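Local coordinates for protein carboxyvinyl-carboxyphosphonate phosphorylmutase (Bacillus anthracis, PDB 4IQD) that belongs to the phosphoenolpyruvate phosphomutase family of alpha/beta-barrel proteins and binds pyruvic acid in this crystal, at residues 80-83 and 84-88; 109-112 and 113-117; 12-15 and 16-20. One frame throughout, in Å; residues are numbered along the deposited sequence. Where two conformers were deposited one is given.

Contact 1: 80-83 and 84-88. With PYR (pyruvic acid), chain F.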
ATOM      1  N   ARG A  80      -6.037  -5.696  -5.835  1.00 18.91           N
ATOM      2  CA  ARG A  80      -5.391  -4.394  -5.742  1.00 20.63           C
ATOM      3  C   ARG A  80      -5.892  -3.501  -6.872  1.00 23.64           C
ATOM      4  O   ARG A  80      -6.043  -2.295  -6.698  1.00 22.66           O
ATOM      5  CB  ARG A  80      -3.869  -4.533  -5.788  1.00 22.12           C
ATOM      6  CG  ARG A  80      -3.098  -3.224  -5.627  1.00 22.30           C
ATOM      7  CD  ARG A  80      -3.421  -2.498  -4.321  1.00 24.55           C
ATOM      8  NE  ARG A  80      -3.119  -3.291  -3.131  1.00 26.33           N
ATOM      9  CZ  ARG A  80      -1.929  -3.340  -2.539  1.00 28.45           C
ATOM     10  NH1 ARG A  80      -0.911  -2.650  -3.031  1.00 31.16           N
ATOM     11  NH2 ARG A  80      -1.754  -4.088  -1.459  1.00 28.89           N
ATOM     12  N   ALA A  81      -6.166  -4.104  -8.024  1.00 26.57           N
ATOM     13  CA  ALA A  81      -6.699  -3.365  -9.162  1.00 25.35           C
ATOM     14  C   ALA A  81      -8.100  -2.870  -8.847  1.00 26.84           C
ATOM     15  O   ALA A  81      -8.496  -1.786  -9.274  1.00 25.65           O
ATOM     16  CB  ALA A  81      -6.707  -4.236 -10.407  1.00 24.80           C
ATOM     17  N   ARG A  82      -8.842  -3.678  -8.097  1.00 30.88           N
ATOM     18  CA  ARG A  82     -10.164  -3.297  -7.624  1.00 30.07           C
ATOM     19  C   ARG A  82     -10.036  -2.008  -6.838  1.00 28.30           C
ATOM     20  O   ARG A  82     -10.767  -1.050  -7.080  1.00 29.65           O
ATOM     21  CB  ARG A  82     -10.730  -4.379  -6.710  1.00 34.26           C
ATOM     22  CG  ARG A  82     -12.227  -4.558  -6.776  1.00 38.41           C
ATOM     23  CD  ARG A  82     -12.549  -5.876  -7.449  1.00 43.74           C
ATOM     24  NE  ARG A  82     -13.624  -6.597  -6.776  1.00 46.32           N
ATOM     25  CZ  ARG A  82     -14.888  -6.602  -7.185  1.00 50.71           C
ATOM     26  NH1 ARG A  82     -15.239  -5.924  -8.269  1.00 51.02           N
ATOM     27  NH2 ARG A  82     -15.801  -7.287  -6.511  1.00 52.97           N
ATOM     28  N   ASP A  83      -9.091  -2.001  -5.902  1.00 25.42           N
ATOM     29  CA  ASP A  83      -8.829  -0.848  -5.050  1.00 26.82           C
ATOM     30  C   ASP A  83      -8.652   0.417  -5.868  1.00 27.93           C
ATOM     31  O   ASP A  83      -9.150   1.479  -5.503  1.00 29.60           O
ATOM     32  CB  ASP A  83      -7.566  -1.073  -4.222  1.00 30.39           C
ATOM     33  CG  ASP A  83      -7.720  -2.181  -3.208  1.00 33.49           C
ATOM     34  OD1 ASP A  83      -8.769  -2.860  -3.214  1.00 34.11           O
ATOM     35  OD2 ASP A  83      -6.780  -2.377  -2.410  1.00 35.01           O
ATOM     36  N   LEU A  84      -7.940   0.290  -6.980  1.00 26.47           N
ATOM     37  CA  LEU A  84      -7.641   1.434  -7.826  1.00 27.46           C
ATOM     38  C   LEU A  84      -8.900   2.008  -8.455  1.00 27.12           C
ATOM     39  O   LEU A  84      -9.171   3.195  -8.324  1.00 27.59           O
ATOM     40  CB  LEU A  84      -6.615   1.064  -8.898  1.00 24.93           C
ATOM     41  CG  LEU A  84      -5.150   1.309  -8.529  1.00 23.49           C
ATOM     42  CD1 LEU A  84      -4.750   0.559  -7.270  1.00 20.18           C
ATOM     43  CD2 LEU A  84      -4.229   0.953  -9.688  1.00 23.99           C
ATOM     44  N   VAL A  85      -9.669   1.163  -9.130  1.00 25.49           N
ATOM     45  CA  VAL A  85     -10.900   1.607  -9.770  1.00 23.53           C
ATOM     46  C   VAL A  85     -11.919   2.114  -8.749  1.00 25.61           C
ATOM     47  O   VAL A  85     -12.498   3.186  -8.926  1.00 27.07           O
ATOM     48  CB  VAL A  85     -11.532   0.485 -10.616  1.00 23.65           C
ATOM     49  CG1 VAL A  85     -12.783   0.993 -11.322  1.00 23.79           C
ATOM     50  CG2 VAL A  85     -10.529  -0.043 -11.627  1.00 22.85           C
ATOM     51  N   ARG A  86     -12.118   1.344  -7.680  1.00 25.59           N
ATOM     52  CA  ARG A  86     -13.058   1.691  -6.615  1.00 24.59           C
ATOM     53  C   ARG A  86     -12.791   3.081  -6.068  1.00 27.14           C
ATOM     54  O   ARG A  86     -13.695   3.758  -5.579  1.00 31.15           O
ATOM     55  CB  ARG A  86     -12.955   0.695  -5.456  1.00 28.12           C
ATOM     56  CG  ARG A  86     -13.598  -0.666  -5.687  1.00 31.41           C
ATOM     57  CD  ARG A  86     -13.350  -1.581  -4.488  1.00 35.27           C
ATOM     58  NE  ARG A  86     -14.127  -2.817  -4.542  1.00 37.45           N
ATOM     59  CZ  ARG A  86     -14.168  -3.719  -3.564  1.00 37.33           C
ATOM     60  NH1 ARG A  86     -14.904  -4.814  -3.694  1.00 34.02           N
ATOM     61  NH2 ARG A  86     -13.476  -3.526  -2.450  1.00 39.58           N
ATOM     62  N   ALA A  87     -11.539   3.504  -6.153  1.00 22.94           N
ATOM     63  CA  ALA A  87     -11.132   4.747  -5.530  1.00 22.03           C
ATOM     64  C   ALA A  87     -11.214   5.953  -6.454  1.00 22.74           C
ATOM     65  O   ALA A  87     -11.443   7.069  -5.998  1.00 29.01           O
ATOM     66  CB  ALA A  87      -9.721   4.613  -4.968  1.00 21.43           C
ATOM     67  N   THR A  88     -11.045   5.726  -7.753  0.83 25.04           N
ATOM     68  CA  THR A  88     -10.835   6.826  -8.685  0.83 23.92           C
ATOM     69  C   THR A  88     -11.852   6.889  -9.815  0.83 26.89           C
ATOM     70  O   THR A  88     -12.154   7.974 -10.319  0.83 28.72           O
ATOM     71  CB  THR A  88      -9.441   6.734  -9.319  0.83 19.43           C
ATOM     72  OG1 THR A  88      -9.338   5.512 -10.058  0.83 20.46           O
ATOM     73  CG2 THR A  88      -8.370   6.758  -8.243  0.83 19.17           C
TER
HETATM   74  C   PYR F 404      -5.113  -5.996  -0.209  1.00 59.29           C
HETATM   75  O   PYR F 404      -5.637  -7.128   0.193  1.00 60.39           O
HETATM   76  OXT PYR F 404      -4.188  -5.407   0.510  1.00 60.52           O
HETATM   77  CA  PYR F 404      -5.535  -5.426  -1.403  1.00 53.33           C
HETATM   78  O3  PYR F 404      -4.723  -4.666  -2.093  1.00 48.89           O
HETATM   79  CB  PYR F 404      -6.926  -5.683  -1.901  1.00 52.06           C
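Arg-86 lays its flat end over the side chain of Arg-82, one turn back on the same helix, with NE of Arg-86 3.4 Å from CG of Arg-82. Arg-86 runs extended from CG to NE, Arg-82 bends at both chi2 and chi3, and the two guanidinium planes stand 41° apart. NH1 of Arg-86 sits over a face of the Arg-82 group, 3.8 Å from its NE, a like-charged approach. Underneath, Arg-86 N donates to Arg-82 O at 2.8 Å. On the buried flank, CD1 of Leu-84 rests 3.2 Å from Arg-80 O, and Leu-84 itself reaches Ala-42 of helix 39-48. Arg-80 and Asp-83 turn to the bound pyruvic acid. Arg-80 brings its guanidinium to the ligand through a chain bent at chi2 and chi3, its CG lying beside the carbonyl carbon (chi1 -177°). NE of Arg-80 is modelled 2.4 Å from O3 of pyruvic acid, a hydrogen bond too short to trust in detail. OD2 of Asp-83 lies 3.1 Å from the same O3. Arg-80 NH1 is held by His-37 O, and Arg-80 of the second subunit also bonds the ligand through NH2. This is a helix of an alpha/beta barrel whose one flank lines a pyruvic acid pocket at the subunit interface.

Contact 2: 109-112 and 113-117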
ATOM      1  N   THR A 109      -7.937 -15.049 -15.640  1.00 27.07           N
ATOM      2  CA  THR A 109      -7.352 -13.756 -15.324  1.00 26.07           C
ATOM      3  C   THR A 109      -8.148 -12.649 -16.006  1.00 27.21           C
ATOM      4  O   THR A 109      -8.434 -11.617 -15.403  1.00 27.61           O
ATOM      5  CB  THR A 109      -5.878 -13.695 -15.762  1.00 24.44           C
ATOM      6  OG1 THR A 109      -5.115 -14.618 -14.977  1.00 23.65           O
ATOM      7  CG2 THR A 109      -5.315 -12.297 -15.568  1.00 27.59           C
ATOM      8  N   ALA A 110      -8.529 -12.891 -17.257  1.00 27.50           N
ATOM      9  CA  ALA A 110      -9.304 -11.931 -18.034  1.00 27.25           C
ATOM     10  C   ALA A 110     -10.657 -11.643 -17.398  1.00 28.95           C
ATOM     11  O   ALA A 110     -11.099 -10.498 -17.364  1.00 33.86           O
ATOM     12  CB  ALA A 110      -9.484 -12.421 -19.464  1.00 29.23           C
ATOM     13  N   VAL A 111     -11.316 -12.681 -16.897  1.00 29.17           N
ATOM     14  CA  VAL A 111     -12.618 -12.507 -16.265  1.00 26.85           C
ATOM     15  C   VAL A 111     -12.484 -11.715 -14.977  1.00 23.45           C
ATOM     16  O   VAL A 111     -13.269 -10.807 -14.713  1.00 29.16           O
ATOM     17  CB  VAL A 111     -13.274 -13.852 -15.932  1.00 31.53           C
ATOM     18  CG1 VAL A 111     -14.657 -13.630 -15.349  1.00 36.08           C
ATOM     19  CG2 VAL A 111     -13.353 -14.719 -17.167  1.00 32.32           C
ATOM     20  N   GLU A 112     -11.483 -12.069 -14.178  1.00 23.22           N
ATOM     21  CA  GLU A 112     -11.252 -11.412 -12.897  1.00 25.54           C
ATOM     22  C   GLU A 112     -10.974  -9.927 -13.068  1.00 26.64           C
ATOM     23  O   GLU A 112     -11.379  -9.115 -12.241  1.00 34.02           O
ATOM     24  CB  GLU A 112     -10.090 -12.071 -12.156  1.00 29.42           C
ATOM     25  CG  GLU A 112     -10.372 -13.481 -11.672  1.00 34.53           C
ATOM     26  CD  GLU A 112      -9.159 -14.115 -11.023  1.00 37.94           C
ATOM     27  OE1 GLU A 112      -8.028 -13.765 -11.418  1.00 36.85           O
ATOM     28  OE2 GLU A 112      -9.337 -14.955 -10.117  1.00 41.04           O
HETATM   29  N   MSE A 113     -10.278  -9.572 -14.143  1.00 25.97           N
HETATM   30  CA  MSE A 113      -9.974  -8.171 -14.410  1.00 23.72           C
HETATM   31  C   MSE A 113     -11.219  -7.406 -14.860  1.00 22.93           C
HETATM   32  O   MSE A 113     -11.410  -6.250 -14.496  1.00 22.93           O
HETATM   33  CB  MSE A 113      -8.853  -8.048 -15.445  1.00 20.21           C
HETATM   34  CG  MSE A 113      -7.530  -8.668 -14.998  1.00 23.78           C
HETATM   35 SE   MSE A 113      -6.803  -7.903 -13.349  0.70 31.35          SE
HETATM   36  CE  MSE A 113      -5.582  -9.336 -12.858  1.00 18.32           C
ATOM     37  N   VAL A 114     -12.068  -8.057 -15.646  1.00 24.01           N
ATOM     38  CA  VAL A 114     -13.320  -7.446 -16.073  1.00 24.71           C
ATOM     39  C   VAL A 114     -14.219  -7.251 -14.864  1.00 30.63           C
ATOM     40  O   VAL A 114     -14.889  -6.226 -14.728  1.00 34.72           O
ATOM     41  CB  VAL A 114     -14.034  -8.302 -17.135  1.00 24.22           C
ATOM     42  CG1 VAL A 114     -15.475  -7.855 -17.311  1.00 23.72           C
ATOM     43  CG2 VAL A 114     -13.284  -8.237 -18.459  1.00 24.40           C
ATOM     44  N   GLU A 115     -14.215  -8.237 -13.975  1.00 30.57           N
ATOM     45  CA  GLU A 115     -14.955  -8.139 -12.726  1.00 31.32           C
ATOM     46  C   GLU A 115     -14.468  -6.962 -11.891  1.00 30.95           C
ATOM     47  O   GLU A 115     -15.264  -6.269 -11.261  1.00 35.25           O
ATOM     48  CB  GLU A 115     -14.840  -9.436 -11.930  1.00 33.21           C
ATOM     49  CG  GLU A 115     -15.599 -10.594 -12.544  1.00 34.82           C
ATOM     50  CD  GLU A 115     -15.629 -11.804 -11.640  1.00 34.77           C
ATOM     51  OE1 GLU A 115     -14.724 -11.931 -10.792  1.00 33.58           O
ATOM     52  OE2 GLU A 115     -16.561 -12.623 -11.771  1.00 36.38           O
ATOM     53  N   ALA A 116     -13.161  -6.726 -11.906  1.00 26.64           N
ATOM     54  CA  ALA A 116     -12.581  -5.611 -11.164  1.00 26.04           C
ATOM     55  C   ALA A 116     -12.784  -4.285 -11.892  1.00 27.15           C
ATOM     56  O   ALA A 116     -12.346  -3.238 -11.417  1.00 30.99           O
ATOM     57  CB  ALA A 116     -11.101  -5.855 -10.909  1.00 19.71           C
ATOM     58  N   LYS A 117     -13.456  -4.347 -13.040  1.00 26.05           N
ATOM     59  CA  LYS A 117     -13.689  -3.190 -13.905  1.00 26.05           C
ATOM     60  C   LYS A 117     -12.383  -2.623 -14.450  1.00 28.34           C
ATOM     61  O   LYS A 117     -12.267  -1.423 -14.691  1.00 31.15           O
ATOM     62  CB  LYS A 117     -14.505  -2.108 -13.192  1.00 29.80           C
ATOM     63  CG  LYS A 117     -15.836  -2.602 -12.651  1.00 36.42           C
ATOM     64  CD  LYS A 117     -16.261  -1.814 -11.422  1.00 40.79           C
ATOM     65  CE  LYS A 117     -16.762  -0.431 -11.787  1.00 42.25           C
ATOM     66  NZ  LYS A 117     -18.130  -0.479 -12.379  1.00 43.31           N
TER
HETATM   67  O   HOH W   1     -12.149 -10.211  -9.483  1.00 31.48           O
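Met-113, a selenomethionine in this crystal, lies alongside Thr-109, the two side chains pointing the same way and meeting methyl to methyl, with CE of Met-113 4.0 Å from CG2 of Thr-109. The bend at chi2 (-59°) swings the selenium and CE round to that methyl, and CG of Met-113 packs 3.1 Å from Thr-109 O. Thr-109 puts CG2 anti to its own nitrogen, which leaves OG1 to bond Asn-105 O and Gly-99 O, while Met-113 CE faces the buried side of the helix, where its side chain also meets Ala-78 of helix 74-88.

The solvent side is built from Val-111 and Glu-115. Glu-115 places CG anti to its carbonyl carbon (chi1 -71°) and runs extended from there, so CG passes 3.2 Å from Val-111 O. The two side chains cross at a slant, OE2 of Glu-115 coming to 4.2 Å from CG1 of Val-111. A water donates to Glu-112 O at 3.1 Å and, weakly, to OE1 of Glu-115, tying this carboxylate to the backbone one turn back. Glu-112, equally extended, goes elsewhere: OE1 bonds Ser-74 OG and OE2 forms a salt bridge with Arg-108. Val-114 sets CG2 3.3 Å from Ala-110 O, and its side chain also touches Gln-14 of helix 14-26.

Here the helix stops. Ala-116 N makes a regular helical bond to Glu-112 O at 3.0 Å. Lys-117 N then turns back to Val-114 O at 2.9 Å, and this bond and the positive phi of Lys-117 (63°) belong to a Schellman motif, closing the helix of the beta-alpha-beta unit between strands 92-95 and 120-124.

Contact 3: 12-15 and 16-20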
ATOM      1  N   SER A  12     -18.437   4.194 -13.108  1.00 42.13           N
ATOM      2  CA  SER A  12     -18.654   3.819 -14.501  1.00 36.71           C
ATOM      3  C   SER A  12     -18.707   2.303 -14.609  1.00 34.07           C
ATOM      4  O   SER A  12     -18.361   1.603 -13.661  1.00 34.63           O
ATOM      5  CB  SER A  12     -17.522   4.349 -15.385  1.00 37.39           C
ATOM      6  OG  SER A  12     -17.452   5.763 -15.364  1.00 40.88           O
ATOM      7  N   THR A  13     -19.142   1.792 -15.756  1.00 33.79           N
ATOM      8  CA  THR A  13     -19.054   0.357 -16.003  1.00 34.53           C
ATOM      9  C   THR A  13     -17.706   0.031 -16.638  1.00 32.69           C
ATOM     10  O   THR A  13     -17.010   0.924 -17.123  1.00 22.09           O
ATOM     11  CB  THR A  13     -20.220  -0.187 -16.867  1.00 39.10           C
ATOM     12  OG1 THR A  13     -20.211  -1.618 -16.831  1.00 42.34           O
ATOM     13  CG2 THR A  13     -20.103   0.264 -18.304  1.00 24.00           C
ATOM     14  N   GLN A  14     -17.331  -1.244 -16.608  1.00 31.41           N
ATOM     15  CA  GLN A  14     -16.059  -1.671 -17.173  1.00 32.35           C
ATOM     16  C   GLN A  14     -16.007  -1.331 -18.651  1.00 32.57           C
ATOM     17  O   GLN A  14     -14.990  -0.848 -19.149  1.00 32.49           O
ATOM     18  CB  GLN A  14     -15.844  -3.173 -16.971  1.00 30.82           C
ATOM     19  CG  GLN A  14     -14.465  -3.675 -17.393  1.00 23.44           C
ATOM     20  CD  GLN A  14     -14.384  -4.038 -18.864  1.00 24.60           C
ATOM     21  OE1 GLN A  14     -15.359  -4.494 -19.456  1.00 27.42           O
ATOM     22  NE2 GLN A  14     -13.217  -3.836 -19.460  1.00 20.35           N
ATOM     23  N   GLU A  15     -17.109  -1.575 -19.352  1.00 22.24           N
ATOM     24  CA  GLU A  15     -17.128  -1.352 -20.787  1.00 29.48           C
ATOM     25  C   GLU A  15     -17.014   0.134 -21.097  1.00 24.52           C
ATOM     26  O   GLU A  15     -16.464   0.520 -22.122  1.00 25.64           O
ATOM     27  CB  GLU A  15     -18.372  -1.969 -21.433  1.00 36.48           C
ATOM     28  CG  GLU A  15     -18.238  -2.141 -22.942  1.00 42.50           C
ATOM     29  CD  GLU A  15     -18.823  -3.449 -23.449  1.00 48.58           C
ATOM     30  OE1 GLU A  15     -19.455  -4.173 -22.651  1.00 51.76           O
ATOM     31  OE2 GLU A  15     -18.644  -3.752 -24.650  1.00 47.13           O
ATOM     32  N   GLU A  16     -17.524   0.968 -20.198  1.00 22.64           N
ATOM     33  CA  GLU A  16     -17.338   2.406 -20.313  1.00 25.54           C
ATOM     34  C   GLU A  16     -15.875   2.742 -20.086  1.00 25.19           C
ATOM     35  O   GLU A  16     -15.309   3.596 -20.768  1.00 27.41           O
ATOM     36  CB  GLU A  16     -18.212   3.152 -19.301  1.00 30.46           C
ATOM     37  CG  GLU A  16     -19.629   3.415 -19.789  1.00 33.83           C
ATOM     38  CD  GLU A  16     -20.598   3.692 -18.655  1.00 36.16           C
ATOM     39  OE1 GLU A  16     -20.218   3.493 -17.482  1.00 34.13           O
ATOM     40  OE2 GLU A  16     -21.741   4.104 -18.939  1.00 38.72           O
ATOM     41  N   LEU A  17     -15.262   2.053 -19.129  1.00 23.33           N
ATOM     42  CA  LEU A  17     -13.878   2.331 -18.767  1.00 25.40           C
ATOM     43  C   LEU A  17     -12.890   1.927 -19.859  1.00 25.80           C
ATOM     44  O   LEU A  17     -11.937   2.654 -20.142  1.00 25.82           O
ATOM     45  CB  LEU A  17     -13.523   1.677 -17.428  1.00 20.38           C
ATOM     46  CG  LEU A  17     -13.991   2.478 -16.210  1.00 22.56           C
ATOM     47  CD1 LEU A  17     -13.579   1.797 -14.920  1.00 23.03           C
ATOM     48  CD2 LEU A  17     -13.447   3.895 -16.263  1.00 21.87           C
ATOM     49  N   ALA A  18     -13.123   0.775 -20.475  1.00 25.68           N
ATOM     50  CA  ALA A  18     -12.266   0.312 -21.559  1.00 24.26           C
ATOM     51  C   ALA A  18     -12.355   1.251 -22.753  1.00 24.48           C
ATOM     52  O   ALA A  18     -11.343   1.604 -23.355  1.00 24.50           O
ATOM     53  CB  ALA A  18     -12.644  -1.092 -21.966  1.00 20.43           C
ATOM     54  N   ASN A  19     -13.573   1.656 -23.092  1.00 24.38           N
ATOM     55  CA  ASN A  19     -13.783   2.544 -24.223  1.00 25.08           C
ATOM     56  C   ASN A  19     -13.203   3.925 -23.962  1.00 24.31           C
ATOM     57  O   ASN A  19     -12.671   4.560 -24.868  1.00 26.33           O
ATOM     58  CB  ASN A  19     -15.268   2.644 -24.563  1.00 30.98           C
ATOM     59  CG  ASN A  19     -15.859   1.312 -24.973  1.00 34.48           C
ATOM     60  OD1 ASN A  19     -15.198   0.499 -25.615  1.00 37.31           O
ATOM     61  ND2 ASN A  19     -17.109   1.080 -24.598  1.00 36.77           N
ATOM     62  N   ARG A  20     -13.308   4.381 -22.718  1.00 25.75           N
ATOM     63  CA  ARG A  20     -12.743   5.665 -22.329  1.00 24.02           C
ATOM     64  C   ARG A  20     -11.236   5.600 -22.490  1.00 23.10           C
ATOM     65  O   ARG A  20     -10.616   6.529 -22.997  1.00 25.95           O
ATOM     66  CB  ARG A  20     -13.093   6.006 -20.881  1.00 29.15           C
ATOM     67  CG  ARG A  20     -12.631   7.392 -20.448  1.00 35.18           C
ATOM     68  CD  ARG A  20     -12.618   7.555 -18.930  1.00 39.70           C
ATOM     69  NE  ARG A  20     -13.946   7.494 -18.323  1.00 41.04           N
ATOM     70  CZ  ARG A  20     -14.179   7.612 -17.017  1.00 41.49           C
ATOM     71  NH1 ARG A  20     -13.173   7.797 -16.173  1.00 36.32           N
ATOM     72  NH2 ARG A  20     -15.420   7.544 -16.555  1.00 44.15           N
TER
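Glu-16 folds back over Thr-13. Its CB sits 3.3 Å from Thr-13 O. CG and CD then each pass 3.5 Å from the methyl CG2 of Thr-13, the two side chains crossing at about a right angle. OE1 finishes the run by accepting Thr-13 N at 2.7 Å, a nearly straight bond (174°) that meets the carboxylate on its anti side, 26° out of its plane. Thr-13 turns CG2, not OG1, into the slot between its nitrogen and carbonyl carbon (chi1 -168°). The methyl therefore lies 3.3 Å from Glu-16 N, and the hydroxyl makes no capping bond.

On the neighbouring flank, CD2 of Leu-17 lies 3.8 Å above the centre of the Arg-20 guanidinium, covering one face. Arg-20 NH2 comes close to Ser-12 OG, though the angle is poor for a bond; the firmer hold is NH1 on Asp-89 O. Gln-14, bent at chi2, spends its amide away from this turn, NE2 on Val-118 O and OE1 on Ser-159 OG, with NE2 3.8 Å from the methyl of Ala-18 on the way. Thr-13 at the N-cap and Glu-16 three residues on thus supply one half of a capping box at the start of helix 14-26, the backbone N-H of the cap residue being received by the glutamate.

In the fold
Contact 3 comes first, at the start of helix 14-26, then contact 1 in the second half of helix 74-88, then contact 2 at the end of helix 103-115. Contact 2 is about 12 Å from each of the others and contacts 1 and 3 are about 14 Å apart, centre to centre. Helices 74-88 and 103-115 lead into neighbouring strands, 92-95 and 120-124, of the parallel five-stranded sheet, and helix 14-26 precedes strand 31-34. Where they converge, Val-85 packs on Leu-17, Arg-82 on Ala-116, and Lys-117 lies against Gln-14 and probably bonds Ser-12 O. Helix 14-26 thus covers the ends of two barrel helices, while another flank of helix 74-88, about its middle, faces pyruvic acid.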